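Local coordinates for RIM-binding protein, isoform F (PDB 6Q9M) that probably couples synaptic vesicle recruitment to release sites at the presynaptic active zone, its central part being an array of fibronectin type III domains, at residues 8-13 / 89-94; 26-31 / 60-65; 40-45 / 75-80. One frame throughout, in Å; residues are numbered along the deposited sequence.

Interaction 1 of 3, residues 8-13 / 89-94; sequences VPAPKH and DAACTM
P11 and C92, with A10 and A91 beside them, form the tight part of this contact. With SG anti to its own backbone N (chi1 -167°), C92 lays the sulfur alongside the proline: SG sits 3.8 Å from CB of P11. The next atom back, CB of C92, is 3.9 Å from CD of P11 and so meets the ring across CG from the carbon that SG touches. That CB also lies 3.5 Å from the carbonyl O of P11, so the cysteine touches both the ring and the backbone of the proline. Next door, A10 and A91 meet methyl to methyl, their CB atoms 3.5 Å apart. The side chains meet through apolar contacts, and about 168 Å² is buried. In the fibronectin type III sandwich this is where the start of the first strand, 12-20, passes the approach to the last strand, 93-96, so the two ends of the domain's chain close against each other between the sheets. The 89-91 turn sets up that approach: it is a short 3-10 segment, with N of C92 bonded to O of D89 at 2.9 Å. P11 also packs on the buried W28 and V77, and C92 on L14. A10, partly exposed, marks the margin. Beyond it the contact is looser: P9 and K12 both start their side chains away from 89-94, that of K12 comes no nearer than 6.2 Å, and its NZ goes to a salt bridge with E32. Just past C92, the backbone N of T93 is hydrogen-bonded to OG of S127, in the following fibronectin type III domain.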
ATOM      1  N   VAL A   8      12.497   6.767  -8.564  1.00 79.84           N
ATOM      2  CA  VAL A   8      13.575   5.930  -9.101  1.00 73.76           C
ATOM      3  C   VAL A   8      13.063   4.823 -10.016  1.00 67.87           C
ATOM      4  O   VAL A   8      12.399   3.892  -9.544  1.00 71.94           O
ATOM      5  CB  VAL A   8      14.398   5.323  -7.956  1.00 56.42           C
ATOM      6  CG1 VAL A   8      15.434   4.387  -8.503  1.00 53.90           C
ATOM      7  CG2 VAL A   8      15.030   6.428  -7.112  1.00 61.00           C
ATOM      8  N   PRO A   9      13.413   4.843 -11.305  1.00 58.44           N
ATOM      9  CA  PRO A   9      13.099   3.708 -12.184  1.00 58.44           C
ATOM     10  C   PRO A   9      13.633   2.396 -11.624  1.00 62.58           C
ATOM     11  O   PRO A   9      14.700   2.346 -11.002  1.00 66.39           O
ATOM     12  CB  PRO A   9      13.791   4.083 -13.508  1.00 58.34           C
ATOM     13  CG  PRO A   9      13.896   5.552 -13.475  1.00 62.99           C
ATOM     14  CD  PRO A   9      14.074   5.940 -12.034  1.00 61.89           C
ATOM     15  N   ALA A  10      12.897   1.324 -11.886  1.00 52.17           N
ATOM     16  CA  ALA A  10      13.114   0.038 -11.247  1.00 51.99           C
ATOM     17  C   ALA A  10      13.522  -1.035 -12.251  1.00 57.10           C
ATOM     18  O   ALA A  10      13.213  -0.933 -13.444  1.00 56.88           O
ATOM     19  CB  ALA A  10      11.832  -0.389 -10.517  1.00 48.97           C
ATOM     20  N   PRO A  11      14.207  -2.087 -11.802  1.00 54.69           N
ATOM     21  CA  PRO A  11      14.586  -3.165 -12.723  1.00 60.69           C
ATOM     22  C   PRO A  11      13.355  -3.886 -13.244  1.00 54.53           C
ATOM     23  O   PRO A  11      12.268  -3.793 -12.682  1.00 63.49           O
ATOM     24  CB  PRO A  11      15.464  -4.103 -11.867  1.00 57.68           C
ATOM     25  CG  PRO A  11      15.730  -3.346 -10.570  1.00 57.62           C
ATOM     26  CD  PRO A  11      14.536  -2.425 -10.404  1.00 49.73           C
ATOM     27  N   LYS A  12      13.534  -4.585 -14.359  1.00 58.61           N
ATOM     28  CA  LYS A  12      12.455  -5.306 -15.021  1.00 58.34           C
ATOM     29  C   LYS A  12      12.889  -6.742 -15.308  1.00 55.19           C
ATOM     30  O   LYS A  12      14.061  -7.098 -15.198  1.00 52.08           O
ATOM     31  CB  LYS A  12      12.029  -4.596 -16.316  1.00 66.48           C
ATOM     32  CG  LYS A  12      11.923  -3.070 -16.188  1.00 68.77           C
ATOM     33  CD  LYS A  12      11.936  -2.353 -17.550  1.00 71.63           C
ATOM     34  CE  LYS A  12      11.403  -3.233 -18.673  1.00 75.16           C
ATOM     35  NZ  LYS A  12      10.905  -2.443 -19.849  1.00 88.34           N
ATOM     36  N   HIS A  13      11.915  -7.561 -15.700  1.00 56.49           N
ATOM     37  CA  HIS A  13      12.153  -8.921 -16.177  1.00 60.39           C
ATOM     38  C   HIS A  13      12.905  -9.759 -15.144  1.00 64.89           C
ATOM     39  O   HIS A  13      13.771 -10.573 -15.479  1.00 61.12           O
ATOM     40  CB  HIS A  13      12.880  -8.902 -17.521  1.00 59.43           C
ATOM     41  CG  HIS A  13      12.094  -8.231 -18.604  1.00 77.94           C
ATOM     42  ND1 HIS A  13      12.400  -6.973 -19.077  1.00 84.27           N
ATOM     43  CD2 HIS A  13      10.992  -8.629 -19.284  1.00 83.21           C
ATOM     44  CE1 HIS A  13      11.535  -6.634 -20.018  1.00 84.96           C
ATOM     45  NE2 HIS A  13      10.671  -7.622 -20.162  1.00 85.18           N
ATOM     46  N   ASP A  89      10.232  -2.282  -3.602  1.00 48.72           N
ATOM     47  CA  ASP A  89      10.193  -3.717  -3.878  1.00 51.40           C
ATOM     48  C   ASP A  89       9.063  -4.073  -4.840  1.00 53.08           C
ATOM     49  O   ASP A  89       9.245  -4.910  -5.734  1.00 52.16           O
ATOM     50  CB  ASP A  89      10.031  -4.508  -2.569  1.00 53.35           C
ATOM     51  CG  ASP A  89      11.325  -4.604  -1.760  1.00 68.77           C
ATOM     52  OD1 ASP A  89      11.254  -4.873  -0.544  1.00 80.73           O
ATOM     53  OD2 ASP A  89      12.419  -4.413  -2.329  1.00 74.33           O
ATOM     54  N   ALA A  90       7.891  -3.437  -4.679  1.00 39.64           N
ATOM     55  CA  ALA A  90       6.698  -3.790  -5.443  1.00 42.09           C
ATOM     56  C   ALA A  90       6.862  -3.597  -6.936  1.00 50.04           C
ATOM     57  O   ALA A  90       6.013  -4.081  -7.701  1.00 49.87           O
ATOM     58  CB  ALA A  90       5.496  -2.954  -4.985  1.00 46.71           C
ATOM     59  N   ALA A  91       7.897  -2.881  -7.374  1.00 52.67           N
ATOM     60  CA  ALA A  91       8.121  -2.704  -8.799  1.00 47.41           C
ATOM     61  C   ALA A  91       8.932  -3.824  -9.410  1.00 46.74           C
ATOM     62  O   ALA A  91       8.842  -4.039 -10.617  1.00 54.37           O
ATOM     63  CB  ALA A  91       8.810  -1.373  -9.076  1.00 42.73           C
ATOM     64  N   CYS A  92       9.729  -4.537  -8.620  1.00 50.66           N
ATOM     65  CA  CYS A  92      10.538  -5.641  -9.142  1.00 54.22           C
ATOM     66  C   CYS A  92      10.556  -6.724  -8.072  1.00 51.27           C
ATOM     67  O   CYS A  92      11.420  -6.725  -7.186  1.00 51.50           O
ATOM     68  CB  CYS A  92      11.941  -5.190  -9.515  1.00 52.03           C
ATOM     69  SG  CYS A  92      12.834  -6.407 -10.493  1.00 65.59           S
ATOM     70  N   THR A  93       9.609  -7.654  -8.172  1.00 49.83           N
ATOM     71  CA  THR A  93       9.436  -8.643  -7.124  1.00 51.44           C
ATOM     72  C   THR A  93       8.789  -9.900  -7.678  1.00 51.36           C
ATOM     73  O   THR A  93       8.049  -9.861  -8.667  1.00 50.95           O
ATOM     74  CB  THR A  93       8.600  -8.111  -5.968  1.00 48.51           C
ATOM     75  OG1 THR A  93       8.785  -8.976  -4.839  1.00 57.52           O
ATOM     76  CG2 THR A  93       7.102  -8.086  -6.348  1.00 48.27           C
ATOM     77  N   MET A  94       9.110 -11.024  -7.037  1.00 49.62           N
ATOM     78  CA  MET A  94       8.506 -12.301  -7.394  1.00 56.22           C
ATOM     79  C   MET A  94       8.573 -13.244  -6.201  1.00 60.03           C
ATOM     80  O   MET A  94       9.467 -13.145  -5.349  1.00 54.52           O
ATOM     81  CB  MET A  94       9.188 -12.938  -8.609  1.00 51.44           C
ATOM     82  CG  MET A  94      10.623 -13.384  -8.334  1.00 55.99           C
ATOM     83  SD  MET A  94      11.347 -14.344  -9.697  1.00 70.01           S
ATOM     84  CE  MET A  94      12.970 -14.694  -9.016  1.00 62.72           C
TER

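Interaction 2 of 3, residues 26-31 / 60-65; sequences IGWSPP and TRALIE
T60 meets W28 with both side chain and backbone. Its CB lies over the face of the indole, 3.8 Å from the centroid of the five-membered ring and 14° off the normal, a CH-pi contact, while its OG1 donates a hydrogen bond to the carbonyl O of W28 at 2.7 Å. W28 N answers with a bond to the T60 carbonyl, and that same O stands above the indole plane toward the rim. In W28, chi1 of 63° sets CG between backbone N and carbonyl carbon, and chi2 of 92° turns the indole so that T60 lies over its face. CB of A62 then meets the ring at its edge, in the plane, 3.8 Å from CZ3. Further along, I26 and A62 exchange two backbone bonds, and I26 CD1 touches I64 CD1 at 3.8 Å. On the other face of the sheet the R61 guanidinium turns an edge to CA of G27, its NH2 in a salt bridge with E17. Outside this shell, Y42 meets the W28 indole edge-to-face, and V54 and V77 pack on it from the opposite sheet. A strand-borne tryptophan buried between two antiparallel sheets is a hallmark of the fibronectin type III core.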
ATOM      1  N   ILE A  26      19.181 -15.851 -10.012  1.00 62.03           N
ATOM      2  CA  ILE A  26      18.198 -14.961 -10.613  1.00 64.79           C
ATOM      3  C   ILE A  26      18.873 -14.062 -11.636  1.00 63.25           C
ATOM      4  O   ILE A  26      20.090 -13.849 -11.621  1.00 59.71           O
ATOM      5  CB  ILE A  26      17.462 -14.074  -9.591  1.00 57.54           C
ATOM      6  CG1 ILE A  26      18.432 -13.020  -9.050  1.00 47.85           C
ATOM      7  CG2 ILE A  26      16.798 -14.903  -8.501  1.00 58.17           C
ATOM      8  CD1 ILE A  26      17.804 -12.099  -8.028  1.00 50.83           C
ATOM      9  N   GLY A  27      18.041 -13.514 -12.522  1.00 62.81           N
ATOM     10  CA  GLY A  27      18.484 -12.525 -13.478  1.00 60.31           C
ATOM     11  C   GLY A  27      17.437 -11.437 -13.604  1.00 63.40           C
ATOM     12  O   GLY A  27      16.280 -11.618 -13.216  1.00 59.21           O
ATOM     13  N   TRP A  28      17.868 -10.285 -14.126  1.00 63.51           N
ATOM     14  CA  TRP A  28      16.971  -9.153 -14.334  1.00 62.95           C
ATOM     15  C   TRP A  28      17.532  -8.276 -15.449  1.00 70.72           C
ATOM     16  O   TRP A  28      18.602  -8.547 -16.013  1.00 55.85           O
ATOM     17  CB  TRP A  28      16.735  -8.362 -13.034  1.00 55.71           C
ATOM     18  CG  TRP A  28      17.959  -7.706 -12.431  1.00 59.58           C
ATOM     19  CD1 TRP A  28      18.404  -6.425 -12.658  1.00 55.48           C
ATOM     20  CD2 TRP A  28      18.879  -8.288 -11.493  1.00 57.59           C
ATOM     21  NE1 TRP A  28      19.540  -6.180 -11.921  1.00 59.97           N
ATOM     22  CE2 TRP A  28      19.863  -7.307 -11.207  1.00 65.31           C
ATOM     23  CE3 TRP A  28      18.989  -9.550 -10.896  1.00 55.11           C
ATOM     24  CZ2 TRP A  28      20.947  -7.550 -10.340  1.00 62.10           C
ATOM     25  CZ3 TRP A  28      20.066  -9.789 -10.019  1.00 59.20           C
ATOM     26  CH2 TRP A  28      21.030  -8.791  -9.759  1.00 59.30           C
ATOM     27  N   SER A  29      16.785  -7.224 -15.781  1.00 75.94           N
ATOM     28  CA  SER A  29      17.149  -6.270 -16.817  1.00 73.12           C
ATOM     29  C   SER A  29      17.236  -4.872 -16.220  1.00 72.57           C
ATOM     30  O   SER A  29      16.519  -4.558 -15.262  1.00 74.85           O
ATOM     31  CB  SER A  29      16.126  -6.274 -17.958  1.00 78.33           C
ATOM     32  OG  SER A  29      15.930  -7.585 -18.453  1.00 84.30           O
ATOM     33  N   PRO A  30      18.095  -4.014 -16.753  1.00 68.12           N
ATOM     34  CA  PRO A  30      18.232  -2.669 -16.191  1.00 59.52           C
ATOM     35  C   PRO A  30      16.974  -1.849 -16.408  1.00 61.30           C
ATOM     36  O   PRO A  30      16.244  -2.054 -17.395  1.00 55.50           O
ATOM     37  CB  PRO A  30      19.417  -2.066 -16.971  1.00 64.36           C
ATOM     38  CG  PRO A  30      19.970  -3.166 -17.833  1.00 64.52           C
ATOM     39  CD  PRO A  30      18.920  -4.208 -17.960  1.00 70.72           C
ATOM     40  N   PRO A  31      16.759  -0.832 -15.571  1.00 63.49           N
ATOM     41  CA  PRO A  31      15.607   0.054 -15.745  1.00 67.41           C
ATOM     42  C   PRO A  31      15.755   0.925 -16.976  1.00 81.71           C
ATOM     43  O   PRO A  31      16.863   1.207 -17.448  1.00 91.31           O
ATOM     44  CB  PRO A  31      15.636   0.920 -14.481  1.00 67.52           C
ATOM     45  CG  PRO A  31      17.076   0.914 -14.080  1.00 68.70           C
ATOM     46  CD  PRO A  31      17.533  -0.484 -14.371  1.00 66.05           C
ATOM     47  N   THR A  60      23.741  -8.477 -14.865  1.00 66.47           N
ATOM     48  CA  THR A  60      22.533  -8.393 -14.049  1.00 64.55           C
ATOM     49  C   THR A  60      22.030  -9.790 -13.685  1.00 67.66           C
ATOM     50  O   THR A  60      20.921 -10.209 -14.030  1.00 60.76           O
ATOM     51  CB  THR A  60      21.456  -7.581 -14.758  1.00 63.35           C
ATOM     52  OG1 THR A  60      21.232  -8.115 -16.064  1.00 69.28           O
ATOM     53  CG2 THR A  60      21.869  -6.122 -14.875  1.00 61.09           C
ATOM     54  N   ARG A  61      22.899 -10.522 -12.993  1.00 65.45           N
ATOM     55  CA  ARG A  61      22.578 -11.833 -12.462  1.00 67.54           C
ATOM     56  C   ARG A  61      23.069 -11.900 -11.024  1.00 71.56           C
ATOM     57  O   ARG A  61      23.924 -11.119 -10.602  1.00 65.27           O
ATOM     58  CB  ARG A  61      23.226 -12.941 -13.296  1.00 72.51           C
ATOM     59  CG  ARG A  61      22.661 -13.111 -14.698  1.00 78.63           C
ATOM     60  CD  ARG A  61      22.716 -14.577 -15.123  1.00 89.04           C
ATOM     61  NE  ARG A  61      22.681 -14.761 -16.572  1.00100.94           N
ATOM     62  CZ  ARG A  61      21.602 -14.577 -17.332  1.00106.47           C
ATOM     63  NH1 ARG A  61      21.679 -14.777 -18.647  1.00115.42           N
ATOM     64  NH2 ARG A  61      20.450 -14.190 -16.788  1.00 91.18           N
ATOM     65  N   ALA A  62      22.541 -12.860 -10.269  1.00 73.49           N
ATOM     66  CA  ALA A  62      22.996 -13.013  -8.896  1.00 66.49           C
ATOM     67  C   ALA A  62      22.709 -14.422  -8.403  1.00 72.85           C
ATOM     68  O   ALA A  62      21.684 -15.017  -8.744  1.00 70.00           O
ATOM     69  CB  ALA A  62      22.332 -11.989  -7.968  1.00 49.70           C
ATOM     70  N   LEU A  63      23.624 -14.930  -7.583  1.00 71.82           N
ATOM     71  CA  LEU A  63      23.480 -16.197  -6.878  1.00 60.96           C
ATOM     72  C   LEU A  63      23.255 -15.863  -5.408  1.00 57.48           C
ATOM     73  O   LEU A  63      24.132 -15.289  -4.755  1.00 63.68           O
ATOM     74  CB  LEU A  63      24.721 -17.071  -7.069  1.00 65.92           C
ATOM     75  CG  LEU A  63      24.716 -18.450  -6.403  1.00 64.79           C
ATOM     76  CD1 LEU A  63      23.738 -19.395  -7.114  1.00 62.55           C
ATOM     77  CD2 LEU A  63      26.122 -19.051  -6.357  1.00 64.69           C
ATOM     78  N   ILE A  64      22.074 -16.174  -4.896  1.00 56.16           N
ATOM     79  CA  ILE A  64      21.723 -15.856  -3.518  1.00 62.63           C
ATOM     80  C   ILE A  64      21.839 -17.111  -2.664  1.00 70.30           C
ATOM     81  O   ILE A  64      21.114 -18.093  -2.879  1.00 66.23           O
ATOM     82  CB  ILE A  64      20.316 -15.260  -3.418  1.00 58.42           C
ATOM     83  CG1 ILE A  64      20.082 -14.276  -4.558  1.00 57.19           C
ATOM     84  CG2 ILE A  64      20.148 -14.592  -2.064  1.00 56.87           C
ATOM     85  CD1 ILE A  64      18.608 -13.909  -4.736  1.00 62.21           C
ATOM     86  N   GLU A  65      22.728 -17.064  -1.681  1.00 69.84           N
ATOM     87  CA  GLU A  65      22.900 -18.151  -0.737  1.00 70.35           C
ATOM     88  C   GLU A  65      21.928 -18.009   0.432  1.00 71.50           C
ATOM     89  O   GLU A  65      21.236 -16.999   0.583  1.00 74.35           O
ATOM     90  CB  GLU A  65      24.340 -18.181  -0.236  1.00 75.78           C
ATOM     91  CG  GLU A  65      25.341 -18.404  -1.345  1.00 77.52           C
ATOM     92  CD  GLU A  65      25.369 -19.849  -1.798  1.00 86.96           C
ATOM     93  OE1 GLU A  65      26.032 -20.135  -2.819  1.00 81.77           O
ATOM     94  OE2 GLU A  65      24.726 -20.697  -1.130  1.00 96.91           O
TER

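Interaction 3 of 3, residues 40-45 / 75-80; sequences DSYHVY and ISVRSV
A chi1 of -65° in both Y45 and R78 sets CG beside the backbone N; the two residues share a face of the sheet, and there the guanidinium comes over the ring. The strands are the central antiparallel pair, 39-46 with 73-81, in the four-stranded sheet of the fibronectin type III sandwich. Although the two side chains cross at about a right angle, the guanidinium lies flat on the phenol ring, planes 16° apart, and CZ of R78 is 3.9 Å from the ring centroid, a cation-pi stack. NE comes closest, 3.2 Å from CE1 of Y45, and also forms a salt bridge with D89, which probably limits how far the group can turn over the ring. An alanine in place of Y45 would probably leave the guanidinium without its aromatic floor, held by D89 but freer to tilt. On the opposite, core-facing side, CD2 of Y42 touches CG1 of V77 at 3.9 Å. Backbone bonds run in pairs between H43 and R78 and between Y45 and S76, until D40 and S41 both face V80 in a classic beta bulge, their two N-H groups sharing the V80 carbonyl O. Beside it, CG2 of V80 rests over the centre of the H43 imidazole, 3.4 Å from its centroid.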
ATOM      1  N   ASP A  40      22.775   3.334 -10.179  1.00 80.87           N
ATOM      2  CA  ASP A  40      24.164   3.183  -9.768  1.00 88.28           C
ATOM      3  C   ASP A  40      24.510   1.769  -9.321  1.00 88.99           C
ATOM      4  O   ASP A  40      25.610   1.289  -9.609  1.00 97.38           O
ATOM      5  CB  ASP A  40      24.462   4.179  -8.633  1.00 99.16           C
ATOM      6  CG  ASP A  40      25.913   4.158  -8.194  1.00111.41           C
ATOM      7  OD1 ASP A  40      26.703   4.957  -8.738  1.00114.97           O
ATOM      8  OD2 ASP A  40      26.256   3.361  -7.292  1.00118.00           O
ATOM      9  N   SER A  41      23.611   1.088  -8.618  1.00 79.37           N
ATOM     10  CA  SER A  41      23.834  -0.301  -8.238  1.00 74.80           C
ATOM     11  C   SER A  41      22.480  -0.932  -7.945  1.00 64.91           C
ATOM     12  O   SER A  41      21.452  -0.254  -7.893  1.00 67.10           O
ATOM     13  CB  SER A  41      24.793  -0.425  -7.038  1.00 71.24           C
ATOM     14  OG  SER A  41      24.226   0.073  -5.835  1.00 70.16           O
ATOM     15  N   TYR A  42      22.498  -2.242  -7.737  1.00 58.56           N
ATOM     16  CA  TYR A  42      21.302  -3.001  -7.431  1.00 58.35           C
ATOM     17  C   TYR A  42      21.411  -3.628  -6.045  1.00 64.82           C
ATOM     18  O   TYR A  42      22.497  -4.014  -5.599  1.00 69.38           O
ATOM     19  CB  TYR A  42      21.064  -4.112  -8.461  1.00 56.51           C
ATOM     20  CG  TYR A  42      20.910  -3.657  -9.880  1.00 60.36           C
ATOM     21  CD1 TYR A  42      22.013  -3.536 -10.725  1.00 67.48           C
ATOM     22  CD2 TYR A  42      19.663  -3.360 -10.390  1.00 65.81           C
ATOM     23  CE1 TYR A  42      21.863  -3.118 -12.042  1.00 63.75           C
ATOM     24  CE2 TYR A  42      19.503  -2.956 -11.700  1.00 67.29           C
ATOM     25  CZ  TYR A  42      20.601  -2.831 -12.522  1.00 66.98           C
ATOM     26  OH  TYR A  42      20.411  -2.405 -13.818  1.00 69.09           O
ATOM     27  N   HIS A  43      20.265  -3.727  -5.377  1.00 55.83           N
ATOM     28  CA  HIS A  43      20.133  -4.347  -4.067  1.00 52.48           C
ATOM     29  C   HIS A  43      19.174  -5.520  -4.205  1.00 56.24           C
ATOM     30  O   HIS A  43      18.022  -5.337  -4.618  1.00 54.93           O
ATOM     31  CB  HIS A  43      19.594  -3.359  -3.035  1.00 50.92           C
ATOM     32  CG  HIS A  43      20.620  -2.434  -2.472  1.00 53.07           C
ATOM     33  ND1 HIS A  43      21.949  -2.489  -2.825  1.00 62.58           N
ATOM     34  CD2 HIS A  43      20.511  -1.427  -1.573  1.00 59.75           C
ATOM     35  CE1 HIS A  43      22.620  -1.561  -2.163  1.00 61.65           C
ATOM     36  NE2 HIS A  43      21.770  -0.900  -1.398  1.00 63.43           N
ATOM     37  N   VAL A  44      19.643  -6.721  -3.871  1.00 48.61           N
ATOM     38  CA  VAL A  44      18.821  -7.922  -3.946  1.00 47.34           C
ATOM     39  C   VAL A  44      18.351  -8.270  -2.546  1.00 52.36           C
ATOM     40  O   VAL A  44      19.166  -8.400  -1.624  1.00 59.89           O
ATOM     41  CB  VAL A  44      19.591  -9.087  -4.576  1.00 50.26           C
ATOM     42  CG1 VAL A  44      18.655 -10.258  -4.792  1.00 45.04           C
ATOM     43  CG2 VAL A  44      20.200  -8.635  -5.892  1.00 57.95           C
ATOM     44  N   TYR A  45      17.038  -8.402  -2.382  1.00 53.80           N
ATOM     45  CA  TYR A  45      16.422  -8.727  -1.103  1.00 54.67           C
ATOM     46  C   TYR A  45      15.736 -10.081  -1.164  1.00 56.00           C
ATOM     47  O   TYR A  45      15.206 -10.481  -2.206  1.00 56.17           O
ATOM     48  CB  TYR A  45      15.396  -7.683  -0.694  1.00 52.49           C
ATOM     49  CG  TYR A  45      15.988  -6.325  -0.419  1.00 54.56           C
ATOM     50  CD1 TYR A  45      16.327  -5.476  -1.463  1.00 58.98           C
ATOM     51  CD2 TYR A  45      16.211  -5.894   0.879  1.00 49.50           C
ATOM     52  CE1 TYR A  45      16.868  -4.243  -1.225  1.00 61.34           C
ATOM     53  CE2 TYR A  45      16.755  -4.653   1.122  1.00 58.69           C
ATOM     54  CZ  TYR A  45      17.078  -3.831   0.062  1.00 61.45           C
ATOM     55  OH  TYR A  45      17.620  -2.585   0.280  1.00 74.67           O
ATOM     56  N   ILE A  75      11.443 -12.572  -3.482  1.00 55.24           N
ATOM     57  CA  ILE A  75      12.689 -11.964  -3.921  1.00 47.96           C
ATOM     58  C   ILE A  75      12.384 -10.683  -4.665  1.00 46.24           C
ATOM     59  O   ILE A  75      11.423 -10.614  -5.445  1.00 57.27           O
ATOM     60  CB  ILE A  75      13.487 -12.954  -4.782  1.00 53.40           C
ATOM     61  CG1 ILE A  75      13.694 -14.211  -3.917  1.00 61.96           C
ATOM     62  CG2 ILE A  75      14.802 -12.290  -5.280  1.00 50.64           C
ATOM     63  CD1 ILE A  75      14.592 -15.250  -4.493  1.00 68.29           C
ATOM     64  N   SER A  76      13.209  -9.675  -4.432  1.00 41.94           N
ATOM     65  CA  SER A  76      12.960  -8.373  -5.021  1.00 51.04           C
ATOM     66  C   SER A  76      14.299  -7.711  -5.299  1.00 49.22           C
ATOM     67  O   SER A  76      15.293  -8.020  -4.640  1.00 53.49           O
ATOM     68  CB  SER A  76      12.082  -7.533  -4.087  1.00 54.54           C
ATOM     69  OG  SER A  76      12.869  -7.059  -3.004  1.00 65.49           O
ATOM     70  N   VAL A  77      14.328  -6.812  -6.283  1.00 51.13           N
ATOM     71  CA  VAL A  77      15.540  -6.080  -6.642  1.00 44.75           C
ATOM     72  C   VAL A  77      15.240  -4.588  -6.689  1.00 55.03           C
ATOM     73  O   VAL A  77      14.223  -4.155  -7.252  1.00 52.80           O
ATOM     74  CB  VAL A  77      16.115  -6.555  -7.996  1.00 42.51           C
ATOM     75  CG1 VAL A  77      17.428  -5.831  -8.302  1.00 41.86           C
ATOM     76  CG2 VAL A  77      16.326  -8.079  -8.006  1.00 42.14           C
ATOM     77  N   ARG A  78      16.140  -3.802  -6.109  1.00 50.82           N
ATOM     78  CA  ARG A  78      15.979  -2.363  -6.013  1.00 47.77           C
ATOM     79  C   ARG A  78      17.109  -1.666  -6.741  1.00 59.07           C
ATOM     80  O   ARG A  78      18.279  -2.042  -6.593  1.00 58.09           O
ATOM     81  CB  ARG A  78      15.974  -1.907  -4.557  1.00 45.16           C
ATOM     82  CG  ARG A  78      14.800  -2.407  -3.757  1.00 45.04           C
ATOM     83  CD  ARG A  78      14.665  -1.644  -2.459  1.00 47.47           C
ATOM     84  NE  ARG A  78      14.168  -2.531  -1.420  1.00 61.71           N
ATOM     85  CZ  ARG A  78      13.973  -2.181  -0.155  1.00 68.02           C
ATOM     86  NH1 ARG A  78      14.230  -0.939   0.240  1.00 72.34           N
ATOM     87  NH2 ARG A  78      13.516  -3.084   0.706  1.00 61.06           N
ATOM     88  N   SER A  79      16.743  -0.649  -7.519  1.00 58.20           N
ATOM     89  CA  SER A  79      17.711   0.258  -8.106  1.00 54.95           C
ATOM     90  C   SER A  79      18.226   1.193  -7.028  1.00 61.62           C
ATOM     91  O   SER A  79      17.453   1.712  -6.225  1.00 64.26           O
ATOM     92  CB  SER A  79      17.064   1.083  -9.220  1.00 56.40           C
ATOM     93  OG  SER A  79      16.795   0.310 -10.373  1.00 58.86           O
ATOM     94  N   VAL A  80      19.527   1.446  -7.033  1.00 62.91           N
ATOM     95  CA  VAL A  80      20.135   2.388  -6.103  1.00 64.44           C
ATOM     96  C   VAL A  80      20.810   3.475  -6.921  1.00 72.34           C
ATOM     97  O   VAL A  80      21.538   3.172  -7.874  1.00 74.59           O
ATOM     98  CB  VAL A  80      21.142   1.707  -5.161  1.00 64.74           C
ATOM     99  CG1 VAL A  80      21.655   2.706  -4.147  1.00 73.62           C
ATOM    100  CG2 VAL A  80      20.491   0.525  -4.447  1.00 59.67           C
TER

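All three contacts belong to the first fibronectin type III domain, and their centres lie 8 to 12 Å apart. Interaction 2 sits in the three-stranded sheet and interaction 3 in the four-stranded one; they face each other across the core, where W28 NE1 comes within 3.2 Å of Y42 CD2 and I64 CD1 within 3.7 Å of V44 CG1. Interaction 1 ties into both. From its first segment, K12 O probably accepts a hydrogen bond from S29 N (2.8 Å), extending the sheet of interaction 2. From its second, D89 OD2 forms a salt bridge with R78 NE (2.7 Å) and probably a hydrogen bond with S76 OG (2.8 Å), on the face of interaction 3 that carries Y45 and R78.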